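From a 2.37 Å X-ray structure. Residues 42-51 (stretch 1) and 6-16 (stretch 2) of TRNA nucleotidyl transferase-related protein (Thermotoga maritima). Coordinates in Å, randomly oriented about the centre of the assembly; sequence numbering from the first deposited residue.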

ATOM      1  N   GLY A  42      -9.625 -13.645   7.100  1.00 42.18           N
ATOM      2  CA  GLY A  42      -8.233 -13.913   6.747  1.00 38.76           C
ATOM      3  C   GLY A  42      -7.623 -14.914   7.691  1.00 39.37           C
ATOM      4  O   GLY A  42      -6.937 -15.851   7.289  1.00 34.34           O
ATOM      5  N   PHE A  43      -7.910 -14.741   8.969  1.00 45.82           N
ATOM      6  CA  PHE A  43      -7.442 -15.707   9.940  1.00 43.03           C
ATOM      7  C   PHE A  43      -7.804 -17.153   9.572  1.00 44.58           C
ATOM      8  O   PHE A  43      -7.035 -18.082   9.812  1.00 44.84           O
ATOM      9  CB  PHE A  43      -7.981 -15.413  11.335  1.00 36.95           C
ATOM     10  CG  PHE A  43      -7.670 -16.505  12.304  1.00 37.70           C
ATOM     11  CD1 PHE A  43      -6.496 -16.473  13.046  1.00 39.27           C
ATOM     12  CD2 PHE A  43      -8.518 -17.602  12.427  1.00 39.00           C
ATOM     13  CE1 PHE A  43      -6.178 -17.506  13.940  1.00 41.77           C
ATOM     14  CE2 PHE A  43      -8.216 -18.648  13.302  1.00 44.85           C
ATOM     15  CZ  PHE A  43      -7.035 -18.602  14.064  1.00 45.57           C
ATOM     16  N   VAL A  44      -8.992 -17.354   9.031  1.00 35.23           N
ATOM     17  CA  VAL A  44      -9.407 -18.705   8.688  1.00 32.14           C
ATOM     18  C   VAL A  44      -8.737 -19.182   7.383  1.00 30.48           C
ATOM     19  O   VAL A  44      -8.297 -20.335   7.274  1.00 32.46           O
ATOM     20  CB  VAL A  44     -10.945 -18.786   8.588  1.00 24.99           C
ATOM     21  CG1 VAL A  44     -11.380 -20.133   8.011  1.00 20.42           C
ATOM     22  CG2 VAL A  44     -11.558 -18.561   9.959  1.00 20.78           C
ATOM     23  N   ARG A  45      -8.699 -18.294   6.391  1.00 28.58           N
ATOM     24  CA  ARG A  45      -7.920 -18.493   5.181  1.00 30.94           C
ATOM     25  C   ARG A  45      -6.486 -18.906   5.543  1.00 31.69           C
ATOM     26  O   ARG A  45      -5.986 -19.958   5.111  1.00 29.64           O
ATOM     27  CB  ARG A  45      -7.882 -17.175   4.412  1.00 29.21           C
ATOM     28  CG  ARG A  45      -7.205 -17.213   3.034  1.00 21.39           C
ATOM     29  CD  ARG A  45      -6.923 -15.757   2.598  1.00 32.57           C
ATOM     30  NE  ARG A  45      -6.046 -15.082   3.562  1.00 34.45           N
ATOM     31  CZ  ARG A  45      -6.149 -13.800   3.916  1.00 38.12           C
ATOM     32  NH1 ARG A  45      -7.096 -13.013   3.380  1.00 33.44           N
ATOM     33  NH2 ARG A  45      -5.309 -13.304   4.818  1.00 31.86           N
ATOM     34  N   ASP A  46      -5.852 -18.072   6.366  1.00 26.17           N
ATOM     35  CA  ASP A  46      -4.469 -18.260   6.767  1.00 33.71           C
ATOM     36  C   ASP A  46      -4.265 -19.590   7.492  1.00 38.48           C
ATOM     37  O   ASP A  46      -3.335 -20.332   7.175  1.00 42.49           O
ATOM     38  CB  ASP A  46      -3.986 -17.052   7.573  1.00 30.36           C
ATOM     39  CG  ASP A  46      -3.928 -15.760   6.711  1.00 45.99           C
ATOM     40  OD1 ASP A  46      -3.841 -15.873   5.467  1.00 42.23           O
ATOM     41  OD2 ASP A  46      -3.974 -14.633   7.259  1.00 47.05           O
ATOM     42  N   LEU A  47      -5.160 -19.922   8.418  1.00 29.11           N
ATOM     43  CA  LEU A  47      -5.093 -21.215   9.103  1.00 33.98           C
ATOM     44  C   LEU A  47      -5.019 -22.358   8.097  1.00 37.11           C
ATOM     45  O   LEU A  47      -4.143 -23.230   8.188  1.00 42.31           O
ATOM     46  CB  LEU A  47      -6.279 -21.422  10.074  1.00 31.94           C
ATOM     47  CG  LEU A  47      -6.350 -22.796  10.769  1.00 33.20           C
ATOM     48  CD1 LEU A  47      -5.219 -22.953  11.760  1.00 25.40           C
ATOM     49  CD2 LEU A  47      -7.676 -23.001  11.475  1.00 30.44           C
ATOM     50  N   LEU A  48      -5.935 -22.355   7.134  1.00 33.06           N
ATOM     51  CA  LEU A  48      -6.030 -23.463   6.182  1.00 34.57           C
ATOM     52  C   LEU A  48      -4.811 -23.499   5.232  1.00 45.20           C
ATOM     53  O   LEU A  48      -4.367 -24.575   4.833  1.00 48.08           O
ATOM     54  CB  LEU A  48      -7.343 -23.385   5.402  1.00 37.02           C
ATOM     55  CG  LEU A  48      -8.638 -23.580   6.227  1.00 42.14           C
ATOM     56  CD1 LEU A  48      -9.866 -23.283   5.417  1.00 28.71           C
ATOM     57  CD2 LEU A  48      -8.743 -25.013   6.799  1.00 37.75           C
ATOM     58  N   LEU A  49      -4.273 -22.329   4.883  1.00 42.75           N
ATOM     59  CA  LEU A  49      -3.030 -22.252   4.088  1.00 42.96           C
ATOM     60  C   LEU A  49      -1.799 -22.544   4.929  1.00 46.83           C
ATOM     61  O   LEU A  49      -0.705 -22.690   4.398  1.00 45.58           O
ATOM     62  CB  LEU A  49      -2.863 -20.878   3.412  1.00 26.70           C
ATOM     63  CG  LEU A  49      -3.838 -20.659   2.251  1.00 37.04           C
ATOM     64  CD1 LEU A  49      -3.852 -19.214   1.789  1.00 32.02           C
ATOM     65  CD2 LEU A  49      -3.546 -21.639   1.087  1.00 29.69           C
ATOM     66  N   GLY A  50      -1.985 -22.642   6.242  1.00 49.87           N
ATOM     67  CA  GLY A  50      -0.877 -22.834   7.152  1.00 33.10           C
ATOM     68  C   GLY A  50       0.005 -21.601   7.196  1.00 47.23           C
ATOM     69  O   GLY A  50       1.237 -21.706   7.196  1.00 56.84           O
ATOM     70  N   ILE A  51      -0.625 -20.431   7.230  1.00 48.51           N
ATOM     71  CA  ILE A  51       0.081 -19.156   7.271  1.00 51.99           C
ATOM     72  C   ILE A  51      -0.170 -18.450   8.592  1.00 52.72           C
ATOM     73  O   ILE A  51      -1.297 -18.109   8.911  1.00 55.53           O
ATOM     74  CB  ILE A  51      -0.382 -18.229   6.135  1.00 50.37           C
ATOM     75  CG1 ILE A  51       0.078 -18.778   4.786  1.00 47.35           C
ATOM     76  CG2 ILE A  51       0.126 -16.785   6.354  1.00 40.65           C
ATOM     77  CD1 ILE A  51      -0.326 -17.887   3.603  1.00 42.34           C
TER
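Stretch 2, residues 6-16: DVSKLLVERVD

Stretch 2 enters its helix at Val-7, the N-cap, runs helically from Ser-8 to Arg-14, and leaves helical geometry at Val-15. It lies across the helix of stretch 1, which begins by Gly-42, almost at a right angle: the N-to-C directions differ by 85°, and the axes approach to 10.5 Å. Such a crossing confines the contact to a compact patch, and 374 Å² is buried in all. The nearest CA atoms across the crossing are those of Leu-47 and Arg-14, 7.1 Å apart.

Along stretch 1, Phe-43 is the first residue to touch. Buried, it offers a broad apolar ring: its CB points sideways, but the t rotamer carries the ring nearer, so that CZ lies 4.3 Å from Val-15 CG2 and CE2 lies 4.5 Å from Leu-11 CD2, which sits at the ring edge. Val-44, Arg-45 and Asp-46 make no contact with stretch 2; the last two pair in a salt bridge, Arg-45 NE to Asp-46 OD1 at 3.0 Å.

One turn after Phe-43, Leu-47 forms the heart of the packing. A branched apolar side chain suits this buried place, since its carbons meet several apolar neighbours: Leu-47 CD2 approaches Leu-11 CD2 to 3.4 Å, CG lies 3.6 Å from Leu-10 CD1, and CD1 is 3.9 Å from Val-15 CG2. Leu-48 points its CB away, yet is long enough for its CD2 to return within 3.8 Å of Leu-10 CD1 and 4.4 Å of Val-7 CG1.

At the helix end, the positive phi of Gly-50, readily adopted by glycine, completes a Schellman motif. Arg-14, exposed and poorly ordered, keeps its charge at the margin while NH1 donates a hydrogen bond to Leu-47 O at 3.3 Å; Gly-50 CA lies over one guanidinium face, 3.6 Å from Arg-14 NH1. An ideal CB on Gly-50 would lie just 3.3 Å from Arg-14 NH1.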

ATOM      1  N   ASP A   6     -15.052 -30.387  10.364  1.00 39.49           N
ATOM      2  CA  ASP A   6     -14.485 -30.250  11.705  1.00 33.66           C
ATOM      3  C   ASP A   6     -13.007 -29.942  11.538  1.00 32.42           C
ATOM      4  O   ASP A   6     -12.245 -30.816  11.086  1.00 27.50           O
ATOM      5  CB  ASP A   6     -14.660 -31.569  12.459  1.00 41.07           C
ATOM      6  CG  ASP A   6     -14.203 -31.493  13.916  1.00 49.81           C
ATOM      7  OD1 ASP A   6     -14.319 -32.519  14.615  1.00 50.26           O
ATOM      8  OD2 ASP A   6     -13.743 -30.423  14.370  1.00 52.92           O
ATOM      9  N   VAL A   7     -12.598 -28.716  11.869  1.00 27.62           N
ATOM     10  CA  VAL A   7     -11.179 -28.350  11.735  1.00 27.96           C
ATOM     11  C   VAL A   7     -10.494 -28.203  13.086  1.00 38.38           C
ATOM     12  O   VAL A   7      -9.489 -27.499  13.210  1.00 43.43           O
ATOM     13  CB  VAL A   7     -10.935 -27.078  10.886  1.00 34.82           C
ATOM     14  CG1 VAL A   7     -11.454 -27.260   9.456  1.00 43.66           C
ATOM     15  CG2 VAL A   7     -11.526 -25.851  11.538  1.00 21.67           C
ATOM     16  N   SER A   8     -11.038 -28.905  14.078  1.00 34.85           N
ATOM     17  CA  SER A   8     -10.543 -28.890  15.449  1.00 33.48           C
ATOM     18  C   SER A   8      -9.111 -29.319  15.599  1.00 27.39           C
ATOM     19  O   SER A   8      -8.351 -28.679  16.313  1.00 35.19           O
ATOM     20  CB  SER A   8     -11.424 -29.776  16.357  1.00 29.17           C
ATOM     21  OG  SER A   8     -12.527 -29.014  16.777  1.00 47.07           O
ATOM     22  N   LYS A   9      -8.740 -30.404  14.952  1.00 35.38           N
ATOM     23  CA  LYS A   9      -7.394 -30.903  14.998  1.00 25.41           C
ATOM     24  C   LYS A   9      -6.447 -29.907  14.413  1.00 34.00           C
ATOM     25  O   LYS A   9      -5.461 -29.588  15.023  1.00 44.77           O
ATOM     26  CB  LYS A   9      -7.287 -32.196  14.245  1.00 24.22           C
ATOM     27  CG  LYS A   9      -7.745 -33.379  14.980  1.00 33.94           C
ATOM     28  CD  LYS A   9      -7.720 -34.575  14.093  1.00 50.13           C
ATOM     29  CE  LYS A   9      -8.868 -34.558  13.121  1.00 67.82           C
ATOM     30  NZ  LYS A   9      -9.570 -35.852  12.948  1.00 68.84           N
ATOM     31  N   LEU A  10      -6.794 -29.355  13.271  1.00 34.11           N
ATOM     32  CA  LEU A  10      -5.990 -28.384  12.592  1.00 30.82           C
ATOM     33  C   LEU A  10      -5.747 -27.158  13.451  1.00 33.28           C
ATOM     34  O   LEU A  10      -4.681 -26.648  13.456  1.00 39.27           O
ATOM     35  CB  LEU A  10      -6.681 -28.017  11.299  1.00 34.38           C
ATOM     36  CG  LEU A  10      -5.982 -27.491  10.059  1.00 41.55           C
ATOM     37  CD1 LEU A  10      -6.487 -26.216   9.585  1.00 48.80           C
ATOM     38  CD2 LEU A  10      -4.505 -27.496  10.145  1.00 28.32           C
ATOM     39  N   LEU A  11      -6.730 -26.712  14.198  1.00 26.93           N
ATOM     40  CA  LEU A  11      -6.568 -25.547  15.065  1.00 29.11           C
ATOM     41  C   LEU A  11      -5.579 -25.837  16.182  1.00 44.44           C
ATOM     42  O   LEU A  11      -4.697 -25.019  16.466  1.00 41.55           O
ATOM     43  CB  LEU A  11      -7.905 -25.133  15.685  1.00 41.14           C
ATOM     44  CG  LEU A  11      -8.952 -24.360  14.875  1.00 38.71           C
ATOM     45  CD1 LEU A  11     -10.300 -24.503  15.540  1.00 25.48           C
ATOM     46  CD2 LEU A  11      -8.601 -22.873  14.709  1.00 35.76           C
ATOM     47  N   VAL A  12      -5.735 -26.992  16.837  1.00 45.26           N
ATOM     48  CA  VAL A  12      -4.864 -27.311  17.962  1.00 44.91           C
ATOM     49  C   VAL A  12      -3.438 -27.499  17.453  1.00 45.85           C
ATOM     50  O   VAL A  12      -2.472 -27.115  18.117  1.00 44.76           O
ATOM     51  CB  VAL A  12      -5.364 -28.527  18.823  1.00 51.17           C
ATOM     52  CG1 VAL A  12      -6.872 -28.662  18.724  1.00 49.78           C
ATOM     53  CG2 VAL A  12      -4.693 -29.809  18.402  1.00 53.08           C
ATOM     54  N   GLU A  13      -3.313 -28.056  16.255  1.00 49.41           N
ATOM     55  CA  GLU A  13      -2.005 -28.176  15.635  1.00 46.64           C
ATOM     56  C   GLU A  13      -1.395 -26.792  15.360  1.00 52.99           C
ATOM     57  O   GLU A  13      -0.311 -26.482  15.839  1.00 57.63           O
ATOM     58  CB  GLU A  13      -2.060 -29.005  14.353  1.00 37.18           C
ATOM     59  CG  GLU A  13      -0.663 -29.413  13.915  1.00 49.87           C
ATOM     60  CD  GLU A  13      -0.476 -29.544  12.401  1.00 61.59           C
ATOM     61  OE1 GLU A  13      -1.380 -30.078  11.715  1.00 72.56           O
ATOM     62  OE2 GLU A  13       0.599 -29.125  11.905  1.00 55.99           O
ATOM     63  N   ARG A  14      -2.067 -25.944  14.613  1.00 45.91           N
ATOM     64  CA  ARG A  14      -1.468 -24.712  14.172  1.00 50.93           C
ATOM     65  C   ARG A  14      -1.517 -23.506  15.075  1.00 46.81           C
ATOM     66  O   ARG A  14      -0.705 -22.650  14.954  1.00 49.05           O
ATOM     67  CB  ARG A  14      -2.054 -24.362  12.834  1.00 54.26           C
ATOM     68  CG  ARG A  14      -2.109 -25.517  11.913  1.00 59.29           C
ATOM     69  CD  ARG A  14      -1.748 -25.069  10.563  1.00 83.98           C
ATOM     70  NE  ARG A  14      -1.007 -26.075   9.832  1.00 99.14           N
ATOM     71  CZ  ARG A  14      -1.341 -26.500   8.629  1.00105.44           C
ATOM     72  NH1 ARG A  14      -2.402 -26.002   8.023  1.00109.51           N
ATOM     73  NH2 ARG A  14      -0.620 -27.419   8.029  1.00103.83           N
ATOM     74  N   VAL A  15      -2.463 -23.422  15.970  1.00 45.17           N
ATOM     75  CA  VAL A  15      -2.652 -22.194  16.749  1.00 50.85           C
ATOM     76  C   VAL A  15      -2.002 -22.260  18.140  1.00 55.49           C
ATOM     77  O   VAL A  15      -2.062 -23.289  18.827  1.00 48.68           O
ATOM     78  CB  VAL A  15      -4.168 -21.808  16.841  1.00 47.56           C
ATOM     79  CG1 VAL A  15      -4.364 -20.335  17.278  1.00 40.33           C
ATOM     80  CG2 VAL A  15      -4.860 -22.062  15.491  1.00 39.94           C
ATOM     81  N   ASP A  16      -1.364 -21.161  18.543  1.00 58.97           N
ATOM     82  CA  ASP A  16      -0.802 -21.063  19.887  1.00 58.95           C
ATOM     83  C   ASP A  16      -1.887 -21.424  20.897  1.00 45.85           C
ATOM     84  O   ASP A  16      -3.013 -20.953  20.800  1.00 47.91           O
ATOM     85  CB  ASP A  16      -0.278 -19.649  20.158  1.00 70.59           C
ATOM     86  CG  ASP A  16       0.476 -19.540  21.486  1.00 80.94           C
ATOM     87  OD1 ASP A  16       1.280 -20.447  21.798  1.00 85.29           O
ATOM     88  OD2 ASP A  16       0.278 -18.538  22.214  1.00 80.92           O
TER